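PDB 3OVG: phospho-furanose lactonase from Mycoplasma synoviae, which hydrolyses phosphorylated furanose lactones, D-xylono- and L-arabino-1,4-lactone 5-phosphate, with two zinc ions, and also acts on carboxy 1,4-lactones. Local coordinates for residues M69-V74 and G100-K105; L186-L191 and I214-K219; Y224-V229 and K258-K263; L237-P242 and K267-S272. One frame throughout, in Å; residues are numbered along the deposited sequence.

Overall arrangement
All four contacts lie in the TIM barrel of the phosphotriesterase family. From the N terminus, interaction 1 comes first: it joins the loops after strands 63-68 and 94-97 and closes 25 residues that include helix 78-88. Interaction 2 opens later and pairs neighbouring strands 185-190 and 212-215 around helix 195-205. It touches interaction 1 through H188 and H102, beside a zinc ion. Interactions 3 and 4 follow and cross: their segments alternate along the chain, helix 223-233, strand 236-239, helix 250-262, strand 269-271. Interaction 4 pairs the strands and interaction 3 the outer helices. H216 bonds to D240, tying interaction 2 to interaction 4.

Interaction 1 (M69-V74 and G100-K105); sequences MDPPNV and GFHKAK
P71 packs on the backbone of G100-H102, and P72 on that of G100. CB of P71 lies 3.3 Å from O of G100, and CG of P71 sits 3.5 Å from N of H102. CD of P72 comes within 3.1 Å of O of G100. V74 meets the H102 side chain at about a right angle. Its CG1 is anti to the backbone N (chi1 -179°) and reaches 3.7 Å from CD2 of H102, while CG2 faces CB of H102. No direct hydrogen bond joins the two segments. Instead a water accepts from N of N73 and donates to O of G100 (2.8 Å). The type I turn P71-V74, with N of V74 bonded to O of P71, brings P71 and V74 to the same side chain, H102. Further out, ND1 of H102 accepts from N of K103 at 3.0 Å, in the ring plane, which restrains the ring's rotation. F106 and H188 both meet this imidazole edge-to-face, and a zinc ion lies about 4 Å from its nearest atom. Proline and valine carbons thus pack on backbone and imidazole, with one water-mediated polar link, and H102 becomes a second-shell neighbour of the zinc ligand H188.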
loop_
_atom_site.group_PDB
_atom_site.type_symbol
_atom_site.label_atom_id
_atom_site.label_comp_id
_atom_site.label_asym_id
_atom_site.label_seq_id
_atom_site.Cartn_x
_atom_site.Cartn_y
_atom_site.Cartn_z
HETATM N N MSE A 69 6.636 -17.825 24.628
HETATM C CA MSE A 69 7.773 -17.859 23.718
HETATM C C MSE A 69 8.160 -16.487 23.096
HETATM O O MSE A 69 8.244 -16.352 21.884
HETATM C CB MSE A 69 7.535 -18.914 22.623
HETATM C CG MSE A 69 7.531 -20.381 23.161
HETATM SE SE MSE A 69 9.210 -20.871 24.094
HETATM C CE MSE A 69 10.564 -20.041 22.883
ATOM N N ASP A 70 8.401 -15.486 23.926
ATOM C CA ASP A 70 8.840 -14.200 23.397
ATOM C C ASP A 70 10.334 -13.966 23.659
ATOM O O ASP A 70 10.751 -13.855 24.803
ATOM C CB ASP A 70 8.032 -13.106 24.054
ATOM C CG ASP A 70 6.545 -13.481 24.175
ATOM O OD1 ASP A 70 6.157 -14.035 25.240
ATOM O OD2 ASP A 70 5.799 -13.221 23.204
ATOM N N PRO A 71 11.144 -13.903 22.600
ATOM C CA PRO A 71 12.556 -13.620 22.871
ATOM C C PRO A 71 12.659 -12.147 23.291
ATOM O O PRO A 71 11.758 -11.358 23.041
ATOM C CB PRO A 71 13.229 -13.804 21.507
ATOM C CG PRO A 71 12.100 -13.739 20.463
ATOM C CD PRO A 71 10.775 -13.699 21.190
ATOM N N PRO A 72 13.767 -11.769 23.922
ATOM C CA PRO A 72 13.863 -10.431 24.541
ATOM C C PRO A 72 13.438 -9.279 23.623
ATOM O O PRO A 72 12.747 -8.360 24.059
ATOM C CB PRO A 72 15.361 -10.281 24.848
ATOM C CG PRO A 72 15.980 -11.619 24.662
ATOM C CD PRO A 72 14.955 -12.601 24.152
ATOM N N ASN A 73 13.872 -9.319 22.363
ATOM C CA ASN A 73 13.734 -8.149 21.493
ATOM C C ASN A 73 12.433 -8.126 20.703
ATOM O O ASN A 73 12.200 -7.198 19.957
ATOM C CB ASN A 73 14.901 -8.066 20.523
ATOM C CG ASN A 73 16.248 -7.992 21.244
ATOM O OD1 ASN A 73 16.520 -7.053 22.012
ATOM N ND2 ASN A 73 17.083 -8.976 21.002
ATOM N N VAL A 74 11.608 -9.152 20.856
ATOM C CA VAL A 74 10.352 -9.198 20.122
ATOM C C VAL A 74 9.165 -9.362 21.090
ATOM O O VAL A 74 8.676 -10.451 21.312
ATOM C CB VAL A 74 10.417 -10.264 19.014
ATOM C CG1 VAL A 74 9.119 -10.311 18.201
ATOM C CG2 VAL A 74 11.571 -9.934 18.083
ATOM N N GLY A 100 16.986 -15.675 23.944
ATOM C CA GLY A 100 17.242 -15.918 22.537
ATOM C C GLY A 100 16.652 -14.952 21.512
ATOM O O GLY A 100 16.489 -13.770 21.767
ATOM N N PHE A 101 16.326 -15.483 20.338
ATOM C CA PHE A 101 16.039 -14.669 19.157
ATOM C C PHE A 101 14.866 -15.173 18.340
ATOM O O PHE A 101 14.597 -16.375 18.325
ATOM C CB PHE A 101 17.263 -14.656 18.281
ATOM C CG PHE A 101 18.396 -13.929 18.908
ATOM C CD1 PHE A 101 18.486 -12.552 18.786
ATOM C CD2 PHE A 101 19.309 -14.596 19.688
ATOM C CE1 PHE A 101 19.518 -11.858 19.389
ATOM C CE2 PHE A 101 20.358 -13.895 20.308
ATOM C CZ PHE A 101 20.452 -12.541 20.153
ATOM N N HIS A 102 14.185 -14.249 17.664
ATOM C CA HIS A 102 13.172 -14.610 16.675
ATOM C C HIS A 102 13.839 -14.806 15.305
ATOM O O HIS A 102 15.070 -14.834 15.210
ATOM C CB HIS A 102 12.130 -13.517 16.590
ATOM C CG HIS A 102 10.742 -14.051 16.481
ATOM N ND1 HIS A 102 10.377 -14.970 15.520
ATOM C CD2 HIS A 102 9.632 -13.817 17.222
ATOM C CE1 HIS A 102 9.100 -15.276 15.670
ATOM N NE2 HIS A 102 8.623 -14.587 16.694
ATOM N N LYS A 103 13.041 -14.954 14.248
ATOM C CA LYS A 103 13.589 -15.051 12.899
ATOM C C LYS A 103 14.219 -13.726 12.495
ATOM O O LYS A 103 13.880 -12.652 13.059
ATOM C CB LYS A 103 12.480 -15.388 11.884
ATOM C CG LYS A 103 11.361 -14.367 11.836
ATOM C CD LYS A 103 10.156 -14.869 11.024
ATOM C CE LYS A 103 9.024 -13.862 11.070
ATOM N NZ LYS A 103 7.800 -14.297 10.332
ATOM N N ALA A 104 15.096 -13.810 11.497
ATOM C CA ALA A 104 15.927 -12.681 11.064
ATOM C C ALA A 104 15.128 -11.462 10.627
ATOM O O ALA A 104 15.608 -10.333 10.731
ATOM C CB ALA A 104 16.827 -13.104 9.935
ATOM N N LYS A 105 13.932 -11.700 10.084
ATOM C CA LYS A 105 13.080 -10.625 9.602
ATOM C C LYS A 105 12.854 -9.577 10.678
ATOM O O LYS A 105 12.628 -8.406 10.356
ATOM C CB LYS A 105 11.697 -11.168 9.186
ATOM C CG LYS A 105 10.820 -10.125 8.462
ATOM C CD LYS A 105 9.362 -10.642 8.222
ATOM C CE LYS A 105 8.574 -9.647 7.351
ATOM N NZ LYS A 105 7.427 -10.264 6.609
HETATM O O HOH W 1 15.759 -11.275 20.843
#

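Interaction 2 (L186-L191 and I214-K219); sequences LVHTQL and ISHLNK. With ZN (zinc ion), chain H; PO4 (phosphate ion), chain I.
H188 and H216 come together on one zinc ion. ND1 of H188 and NE2 of H216 each bind the metal at 2.4 Å, and a water and one further ligand join them. The ring planes are 76° apart. ND1 of H216 bonds to OD2 of D240, which holds the ring from its far nitrogen. CD2 of H216 also lies 3.2 Å from O of T189, near the ring plane. Tight packing continues along the parallel strands. N of S215 donates to O of V187 at 2.7 Å in a nearly straight bond (173°). O of S215 receives OG1 of T189 at 2.9 Å and, weakly, N of T189. OG1 reaches it from the position between the backbone N and the carbonyl carbon (chi1 62°). CG2 of T189 is pressed to 3.4 Å from CG2 of I214, closer than usual. The other end is looser and partly exposed. There CB of K219 rests on the backbone of L191, and its extended chain leads away to a phosphate ion, where NZ makes only a weak bond to O3. Y247 adds a cation-pi contact to K219. The strands belong to a beta-alpha-beta unit of the barrel. V198 of helix 195-205 packs on V187 and I214, strand 157-160 flanks T189, and strand 236-239 lies beyond S215.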
loop_
_atom_site.group_PDB
_atom_site.type_symbol
_atom_site.label_atom_id
_atom_site.label_comp_id
_atom_site.label_asym_id
_atom_site.label_seq_id
_atom_site.Cartn_x
_atom_site.Cartn_y
_atom_site.Cartn_z
ATOM N N LEU A 186 13.362 -24.031 21.901
ATOM C CA LEU A 186 12.254 -24.133 20.947
ATOM C C LEU A 186 12.512 -23.248 19.722
ATOM O O LEU A 186 12.865 -22.060 19.853
ATOM C CB LEU A 186 10.910 -23.804 21.601
ATOM C CG LEU A 186 9.661 -23.873 20.677
ATOM C CD1 LEU A 186 8.386 -24.367 21.402
ATOM C CD2 LEU A 186 9.383 -22.519 20.002
ATOM N N VAL A 187 12.365 -23.823 18.540
ATOM C CA VAL A 187 12.556 -23.072 17.289
ATOM C C VAL A 187 11.257 -22.807 16.503
ATOM O O VAL A 187 10.490 -23.737 16.242
ATOM C CB VAL A 187 13.591 -23.737 16.378
ATOM C CG1 VAL A 187 13.931 -22.807 15.171
ATOM C CG2 VAL A 187 14.892 -24.027 17.172
ATOM N N HIS A 188 11.009 -21.528 16.166
ATOM C CA HIS A 188 9.928 -21.103 15.261
ATOM C C HIS A 188 10.350 -21.401 13.828
ATOM O O HIS A 188 11.367 -20.878 13.374
ATOM C CB HIS A 188 9.655 -19.576 15.423
ATOM C CG HIS A 188 9.116 -18.901 14.185
ATOM N ND1 HIS A 188 7.836 -18.382 14.106
ATOM C CD2 HIS A 188 9.683 -18.655 12.976
ATOM C CE1 HIS A 188 7.635 -17.858 12.910
ATOM N NE2 HIS A 188 8.748 -18.001 12.205
ATOM N N THR A 189 9.611 -22.240 13.098
ATOM C CA THR A 189 9.843 -22.335 11.656
ATOM C C THR A 189 8.750 -21.522 10.972
ATOM O O THR A 189 7.687 -21.302 11.565
ATOM C CB THR A 189 9.833 -23.782 11.145
ATOM O OG1 THR A 189 8.548 -24.363 11.375
ATOM C CG2 THR A 189 10.909 -24.606 11.867
ATOM N N GLN A 190 9.004 -21.034 9.756
ATOM C CA GLN A 190 8.037 -20.177 9.089
ATOM C C GLN A 190 7.231 -21.052 8.117
ATOM O O GLN A 190 7.792 -21.607 7.203
ATOM C CB GLN A 190 8.776 -19.079 8.367
ATOM C CG GLN A 190 7.903 -18.021 7.718
ATOM C CD GLN A 190 7.012 -17.333 8.722
ATOM O OE1 GLN A 190 7.380 -17.143 9.889
ATOM N NE2 GLN A 190 5.826 -16.948 8.273
ATOM N N LEU A 191 5.935 -21.214 8.358
ATOM C CA LEU A 191 5.117 -22.152 7.570
ATOM C C LEU A 191 5.632 -23.588 7.620
ATOM O O LEU A 191 5.295 -24.406 6.761
ATOM C CB LEU A 191 4.963 -21.685 6.116
ATOM C CG LEU A 191 3.758 -20.773 5.833
ATOM C CD1 LEU A 191 3.535 -19.762 6.941
ATOM C CD2 LEU A 191 3.812 -20.092 4.458
ATOM N N ILE A 214 10.462 -28.075 17.882
ATOM C CA ILE A 214 10.312 -27.288 16.678
ATOM C C ILE A 214 8.843 -26.919 16.454
ATOM O O ILE A 214 7.993 -27.796 16.310
ATOM C CB ILE A 214 10.891 -27.991 15.438
ATOM C CG1 ILE A 214 12.377 -28.305 15.645
ATOM C CG2 ILE A 214 10.734 -27.075 14.208
ATOM C CD1 ILE A 214 13.047 -28.835 14.388
ATOM N N SER A 215 8.551 -25.619 16.408
ATOM C CA SER A 215 7.158 -25.145 16.348
ATOM C C SER A 215 6.677 -24.908 14.912
ATOM O O SER A 215 7.497 -24.726 14.000
ATOM C CB SER A 215 7.004 -23.838 17.158
ATOM O OG SER A 215 6.488 -24.090 18.456
ATOM N N HIS A 216 5.348 -24.880 14.759
ATOM C CA HIS A 216 4.615 -24.521 13.527
ATOM C C HIS A 216 4.617 -25.522 12.362
ATOM O O HIS A 216 4.253 -25.160 11.239
ATOM C CB HIS A 216 5.002 -23.149 13.006
ATOM C CG HIS A 216 5.119 -22.124 14.075
ATOM N ND1 HIS A 216 4.160 -21.955 15.051
ATOM C CD2 HIS A 216 6.085 -21.214 14.333
ATOM C CE1 HIS A 216 4.544 -21.007 15.883
ATOM N NE2 HIS A 216 5.704 -20.533 15.464
ATOM N N LEU A 217 4.953 -26.775 12.622
ATOM C CA LEU A 217 4.937 -27.725 11.532
ATOM C C LEU A 217 3.492 -27.885 11.047
ATOM O O LEU A 217 3.267 -28.331 9.931
ATOM C CB LEU A 217 5.499 -29.082 11.962
ATOM C CG LEU A 217 7.020 -29.250 11.833
ATOM C CD1 LEU A 217 7.420 -29.255 10.343
ATOM C CD2 LEU A 217 7.767 -28.197 12.620
ATOM N N ASN A 218 2.524 -27.533 11.893
ATOM C CA ASN A 218 1.111 -27.574 11.489
ATOM C C ASN A 218 0.802 -26.748 10.227
ATOM O O ASN A 218 -0.213 -26.982 9.541
ATOM C CB ASN A 218 0.228 -27.124 12.655
ATOM C CG ASN A 218 0.786 -25.896 13.336
ATOM O OD1 ASN A 218 1.764 -25.986 14.089
ATOM N ND2 ASN A 218 0.195 -24.716 13.038
ATOM N N LYS A 219 1.668 -25.791 9.913
ATOM C CA LYS A 219 1.534 -24.979 8.681
ATOM C C LYS A 219 2.169 -25.603 7.412
ATOM O O LYS A 219 2.126 -25.024 6.324
ATOM C CB LYS A 219 2.085 -23.568 8.945
ATOM C CG LYS A 219 1.139 -22.757 9.831
ATOM C CD LYS A 219 1.738 -21.453 10.320
ATOM C CE LYS A 219 0.743 -20.741 11.262
ATOM N NZ LYS A 219 1.270 -19.420 11.717
HETATM ZN ZN ZN H . 6.344 -18.302 16.026
HETATM P P PO4 I . -1.076 -15.464 12.514
HETATM O O1 PO4 I . -0.501 -15.033 13.875
HETATM O O2 PO4 I . -1.534 -14.243 11.680
HETATM O O3 PO4 I . 0.015 -16.229 11.757
HETATM O O4 PO4 I . -2.227 -16.433 12.773
HETATM O O HOH W 2 3.995 -17.778 16.625
#

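Interaction 3 (Y224-V229 and K258-K263); sequences YYYEKV and KYLVDK
Y259 meets E227 where two outer helices of the TIM barrel, 223-233 and 250-262, pack side by side. The short segments run at 41° to each other, with axes 10.1 Å apart at closest approach. Y259 comes first along the second segment. Its CG is anti to the backbone N (chi1 172°), and the phenol reaches toward helix 223-233. OH of Y259 donates to OE1 of E227 at 2.5 Å. The hydroxyl meets this oxygen from above the carboxylate plane, and the carboxylate and ring planes are 83° apart. The same OH also lies 4.1 Å from CD1 of Y224, whose own hydroxyl bonds to E255 of the second subunit. Next comes L260. Its CD2 rests 3.7 Å from CB of Y226. The hydroxyl of Y226 points inward to O of L217. K263 closes the segment at the solvent-exposed end. Its CG, anti to the carbonyl carbon, lies over one face of the Y259 ring, off the ring centre; beyond it the chain bends. NZ of K263 stays 4.1 Å from OE2 of E227, too far for a salt bridge; K231 pairs with that oxygen instead. The nearer atom of K263 is CE, 3.1 Å from OE2.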
loop_
_atom_site.group_PDB
_atom_site.type_symbol
_atom_site.label_atom_id
_atom_site.label_comp_id
_atom_site.label_asym_id
_atom_site.label_seq_id
_atom_site.Cartn_x
_atom_site.Cartn_y
_atom_site.Cartn_z
ATOM N N TYR A 224 4.458 -37.141 6.035
ATOM C CA TYR A 224 5.683 -37.856 5.699
ATOM C C TYR A 224 6.870 -37.064 6.207
ATOM O O TYR A 224 7.807 -37.615 6.766
ATOM C CB TYR A 224 5.781 -38.089 4.170
ATOM C CG TYR A 224 4.592 -38.855 3.624
ATOM C CD1 TYR A 224 4.428 -40.206 3.906
ATOM C CD2 TYR A 224 3.617 -38.222 2.875
ATOM C CE1 TYR A 224 3.310 -40.932 3.415
ATOM C CE2 TYR A 224 2.515 -38.919 2.368
ATOM C CZ TYR A 224 2.370 -40.267 2.652
ATOM O OH TYR A 224 1.291 -40.946 2.154
ATOM N N TYR A 225 6.808 -35.761 5.988
ATOM C CA TYR A 225 7.827 -34.845 6.477
ATOM C C TYR A 225 7.885 -34.882 8.008
ATOM O O TYR A 225 8.962 -34.898 8.569
ATOM C CB TYR A 225 7.538 -33.420 5.962
ATOM C CG TYR A 225 8.634 -32.388 6.272
ATOM C CD1 TYR A 225 9.947 -32.594 5.851
ATOM C CD2 TYR A 225 8.337 -31.207 6.964
ATOM C CE1 TYR A 225 10.955 -31.662 6.131
ATOM C CE2 TYR A 225 9.324 -30.273 7.254
ATOM C CZ TYR A 225 10.634 -30.497 6.825
ATOM O OH TYR A 225 11.614 -29.554 7.083
ATOM N N TYR A 226 6.725 -34.888 8.677
ATOM C CA TYR A 226 6.673 -34.894 10.137
ATOM C C TYR A 226 7.437 -36.125 10.634
ATOM O O TYR A 226 8.287 -36.079 11.540
ATOM C CB TYR A 226 5.217 -35.011 10.655
ATOM C CG TYR A 226 4.340 -33.809 10.441
ATOM C CD1 TYR A 226 4.859 -32.599 9.995
ATOM C CD2 TYR A 226 2.974 -33.870 10.738
ATOM C CE1 TYR A 226 4.025 -31.494 9.813
ATOM C CE2 TYR A 226 2.146 -32.781 10.556
ATOM C CZ TYR A 226 2.671 -31.598 10.105
ATOM O OH TYR A 226 1.835 -30.514 9.950
ATOM N N GLU A 227 7.107 -37.232 9.995
ATOM C CA GLU A 227 7.635 -38.510 10.372
ATOM C C GLU A 227 9.153 -38.569 10.133
ATOM O O GLU A 227 9.907 -39.067 10.990
ATOM C CB GLU A 227 6.885 -39.606 9.586
ATOM C CG GLU A 227 7.482 -40.957 9.766
ATOM C CD GLU A 227 6.687 -42.011 8.978
ATOM O OE1 GLU A 227 6.076 -41.646 7.944
ATOM O OE2 GLU A 227 6.700 -43.181 9.404
ATOM N N LYS A 228 9.575 -38.039 8.982
ATOM C CA LYS A 228 10.982 -37.969 8.593
ATOM C C LYS A 228 11.798 -37.201 9.632
ATOM O O LYS A 228 12.898 -37.633 10.041
ATOM C CB LYS A 228 11.141 -37.276 7.229
ATOM C CG LYS A 228 12.605 -37.270 6.676
ATOM C CD LYS A 228 12.699 -36.474 5.354
ATOM C CE LYS A 228 14.053 -36.585 4.647
ATOM N NZ LYS A 228 14.491 -38.010 4.456
ATOM N N VAL A 229 11.271 -36.053 10.036
ATOM C CA VAL A 229 11.997 -35.178 10.959
ATOM C C VAL A 229 12.185 -35.877 12.292
ATOM O O VAL A 229 13.296 -35.978 12.799
ATOM C CB VAL A 229 11.265 -33.858 11.203
ATOM C CG1 VAL A 229 11.957 -33.077 12.311
ATOM C CG2 VAL A 229 11.205 -33.051 9.905
ATOM N N LYS A 258 -2.772 -38.183 14.461
ATOM C CA LYS A 258 -3.188 -39.589 14.493
ATOM C C LYS A 258 -2.187 -40.472 13.706
ATOM O O LYS A 258 -1.769 -41.541 14.179
ATOM C CB LYS A 258 -4.641 -39.699 13.948
ATOM C CG LYS A 258 -5.156 -41.110 13.439
ATOM C CD LYS A 258 -5.099 -42.171 14.477
ATOM C CE LYS A 258 -6.212 -43.279 14.298
ATOM N NZ LYS A 258 -5.870 -44.381 13.328
ATOM N N TYR A 259 -1.805 -40.028 12.513
ATOM C CA TYR A 259 -0.824 -40.755 11.712
ATOM C C TYR A 259 0.472 -40.947 12.522
ATOM O O TYR A 259 0.990 -42.067 12.644
ATOM C CB TYR A 259 -0.570 -40.045 10.369
ATOM C CG TYR A 259 0.574 -40.627 9.550
ATOM C CD1 TYR A 259 0.368 -41.728 8.697
ATOM C CD2 TYR A 259 1.858 -40.101 9.638
ATOM C CE1 TYR A 259 1.422 -42.276 7.947
ATOM C CE2 TYR A 259 2.934 -40.660 8.885
ATOM C CZ TYR A 259 2.697 -41.739 8.053
ATOM O OH TYR A 259 3.732 -42.293 7.318
ATOM N N LEU A 260 0.971 -39.860 13.107
ATOM C CA LEU A 260 2.222 -39.919 13.847
ATOM C C LEU A 260 2.118 -40.867 15.050
ATOM O O LEU A 260 3.072 -41.596 15.360
ATOM C CB LEU A 260 2.630 -38.530 14.331
ATOM C CG LEU A 260 2.990 -37.561 13.223
ATOM C CD1 LEU A 260 3.361 -36.180 13.829
ATOM C CD2 LEU A 260 4.154 -38.144 12.409
ATOM N N VAL A 261 0.977 -40.839 15.735
ATOM C CA VAL A 261 0.774 -41.732 16.876
ATOM C C VAL A 261 0.743 -43.188 16.396
ATOM O O VAL A 261 1.388 -44.052 16.983
ATOM C CB VAL A 261 -0.505 -41.351 17.724
ATOM C CG1 VAL A 261 -0.790 -42.383 18.803
ATOM C CG2 VAL A 261 -0.320 -39.980 18.380
ATOM N N ASP A 262 0.016 -43.456 15.320
ATOM C CA ASP A 262 -0.023 -44.818 14.769
ATOM C C ASP A 262 1.392 -45.324 14.362
ATOM O O ASP A 262 1.694 -46.515 14.466
ATOM C CB ASP A 262 -0.978 -44.875 13.576
ATOM C CG ASP A 262 -2.463 -44.780 13.997
ATOM O OD1 ASP A 262 -2.743 -44.689 15.215
ATOM O OD2 ASP A 262 -3.351 -44.808 13.104
ATOM N N LYS A 263 2.249 -44.411 13.908
ATOM C CA LYS A 263 3.619 -44.762 13.545
ATOM C C LYS A 263 4.518 -44.886 14.761
ATOM O O LYS A 263 5.709 -45.188 14.627
ATOM C CB LYS A 263 4.202 -43.750 12.555
ATOM C CG LYS A 263 3.417 -43.636 11.272
ATOM C CD LYS A 263 3.272 -44.994 10.514
ATOM C CE LYS A 263 4.389 -45.210 9.489
ATOM N NZ LYS A 263 3.904 -45.995 8.275
#

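Interaction 4 (L237-P242 and K267-S272)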
loop_
_atom_site.group_PDB
_atom_site.type_symbol
_atom_site.label_atom_id
_atom_site.label_comp_id
_atom_site.label_asym_id
_atom_site.label_seq_id
_atom_site.Cartn_x
_atom_site.Cartn_y
_atom_site.Cartn_z
ATOM N N LEU A 237 8.081 -32.182 17.815
ATOM C CA LEU A 237 7.296 -31.211 17.059
ATOM C C LEU A 237 6.278 -30.579 18.000
ATOM O O LEU A 237 5.465 -31.281 18.574
ATOM C CB LEU A 237 6.584 -31.892 15.854
ATOM C CG LEU A 237 7.517 -32.681 14.918
ATOM C CD1 LEU A 237 6.817 -33.286 13.687
ATOM C CD2 LEU A 237 8.738 -31.811 14.505
ATOM N N CYS A 238 6.360 -29.263 18.195
ATOM C CA CYS A 238 5.360 -28.524 18.963
ATOM C C CYS A 238 4.316 -27.969 18.013
ATOM O O CYS A 238 4.559 -27.011 17.312
ATOM C CB CYS A 238 5.985 -27.376 19.768
ATOM S SG CYS A 238 4.753 -26.468 20.765
ATOM N N PHE A 239 3.135 -28.574 17.979
ATOM C CA PHE A 239 2.100 -28.083 17.092
ATOM C C PHE A 239 1.291 -26.977 17.712
ATOM O O PHE A 239 0.836 -27.106 18.851
ATOM C CB PHE A 239 1.132 -29.221 16.716
ATOM C CG PHE A 239 1.742 -30.243 15.842
ATOM C CD1 PHE A 239 2.050 -29.939 14.515
ATOM C CD2 PHE A 239 2.025 -31.516 16.325
ATOM C CE1 PHE A 239 2.612 -30.899 13.679
ATOM C CE2 PHE A 239 2.598 -32.473 15.492
ATOM C CZ PHE A 239 2.892 -32.157 14.172
ATOM N N ASP A 240 1.034 -25.919 16.947
ATOM C CA ASP A 240 -0.165 -25.137 17.228
ATOM C C ASP A 240 -1.127 -25.425 16.062
ATOM O O ASP A 240 -0.965 -26.448 15.393
ATOM C CB ASP A 240 0.178 -23.666 17.377
ATOM C CG ASP A 240 0.775 -23.106 16.120
ATOM O OD1 ASP A 240 0.059 -22.348 15.440
ATOM O OD2 ASP A 240 1.946 -23.425 15.809
ATOM N N GLY A 241 -2.110 -24.553 15.811
ATOM C CA GLY A 241 -3.060 -24.763 14.713
ATOM C C GLY A 241 -4.551 -24.858 15.049
ATOM O O GLY A 241 -5.420 -24.536 14.224
ATOM N N PRO A 242 -4.886 -25.295 16.268
ATOM C CA PRO A 242 -6.319 -25.241 16.595
ATOM C C PRO A 242 -6.902 -23.827 16.400
ATOM O O PRO A 242 -6.270 -22.842 16.832
ATOM C CB PRO A 242 -6.340 -25.634 18.070
ATOM C CG PRO A 242 -5.164 -26.541 18.233
ATOM C CD PRO A 242 -4.094 -25.931 17.331
ATOM N N LYS A 267 5.610 -39.944 21.585
ATOM C CA LYS A 267 6.488 -39.262 22.542
ATOM C C LYS A 267 7.186 -38.012 21.971
ATOM O O LYS A 267 7.896 -37.317 22.701
ATOM C CB LYS A 267 7.550 -40.229 23.055
ATOM C CG LYS A 267 6.997 -41.465 23.791
ATOM C CD LYS A 267 6.755 -41.188 25.273
ATOM C CE LYS A 267 6.197 -42.441 25.977
ATOM N NZ LYS A 267 5.835 -42.098 27.385
ATOM N N HIS A 268 6.976 -37.727 20.686
ATOM C CA HIS A 268 7.652 -36.626 19.994
ATOM C C HIS A 268 6.746 -35.479 19.573
ATOM O O HIS A 268 7.065 -34.752 18.636
ATOM C CB HIS A 268 8.401 -37.182 18.799
ATOM C CG HIS A 268 9.507 -38.084 19.210
ATOM N ND1 HIS A 268 10.806 -37.644 19.355
ATOM C CD2 HIS A 268 9.498 -39.386 19.589
ATOM C CE1 HIS A 268 11.557 -38.649 19.776
ATOM N NE2 HIS A 268 10.788 -39.716 19.922
ATOM N N ILE A 269 5.658 -35.296 20.316
ATOM C CA ILE A 269 4.641 -34.331 19.974
ATOM C C ILE A 269 4.246 -33.518 21.201
ATOM O O ILE A 269 3.882 -34.077 22.243
ATOM C CB ILE A 269 3.389 -35.049 19.462
ATOM C CG1 ILE A 269 3.740 -35.935 18.263
ATOM C CG2 ILE A 269 2.273 -34.035 19.126
ATOM C CD1 ILE A 269 2.535 -36.710 17.703
ATOM N N THR A 270 4.274 -32.197 21.088
ATOM C CA THR A 270 3.629 -31.410 22.121
ATOM C C THR A 270 2.571 -30.533 21.462
ATOM O O THR A 270 2.466 -30.488 20.222
ATOM C CB THR A 270 4.645 -30.549 22.915
ATOM O OG1 THR A 270 5.385 -29.763 21.994
ATOM C CG2 THR A 270 5.605 -31.449 23.698
ATOM N N LEU A 271 1.774 -29.855 22.279
ATOM C CA LEU A 271 0.675 -29.021 21.784
ATOM C C LEU A 271 0.806 -27.603 22.360
ATOM O O LEU A 271 1.529 -27.383 23.324
ATOM C CB LEU A 271 -0.673 -29.616 22.171
ATOM C CG LEU A 271 -1.280 -30.701 21.264
ATOM C CD1 LEU A 271 -2.664 -31.068 21.780
ATOM C CD2 LEU A 271 -1.367 -30.158 19.835
ATOM N N SER A 272 0.086 -26.669 21.755
ATOM C CA SER A 272 0.185 -25.244 22.055
ATOM C C SER A 272 -0.966 -24.557 21.331
ATOM O O SER A 272 -1.557 -25.138 20.420
ATOM C CB SER A 272 1.504 -24.678 21.554
ATOM O OG SER A 272 1.579 -24.723 20.136
HETATM O O HOH W 3 3.813 -23.994 18.497
#
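The ring of F239 meets I269 at its edge: CG2 of I269 lies in the ring plane, 3.8 Å from CD2 of F239. The two side chains cross obliquely. Y226 of helix 223-233 meets this ring with the planes at about 60°. CB of F239 touches CD2 of L271. F239, I269 and L271 share one side of the sheet with L237. C238 and T270 point to the other side, where OG1 of T270 lies 3.3 Å from CB of C238 and bonds to Q213. The backbones pair as parallel strands. N of L237 donates to O of H268, N of T270 to O of L237 at 2.9 Å, and N of F239 to O of T270 at 3.0 Å. S272 then extends the contact with its side chain. Its OG, between the backbone N and the carbonyl carbon (chi1 66°), donates to O of F239 at 2.8 Å from above the carbonyl plane. A water donates to the same OG at 2.9 Å and makes weak bonds to O of C238 and OD2 of D240. D240 in turn bonds to the zinc ligand H216, so this end of the contact borders the metal site. Helix 250-262 connects the two parallel strands in a beta-alpha-beta unit; its L253 and I257 pack on F239. Helix 223-233 lies against L237, and helix 313-327 against I269 and L271.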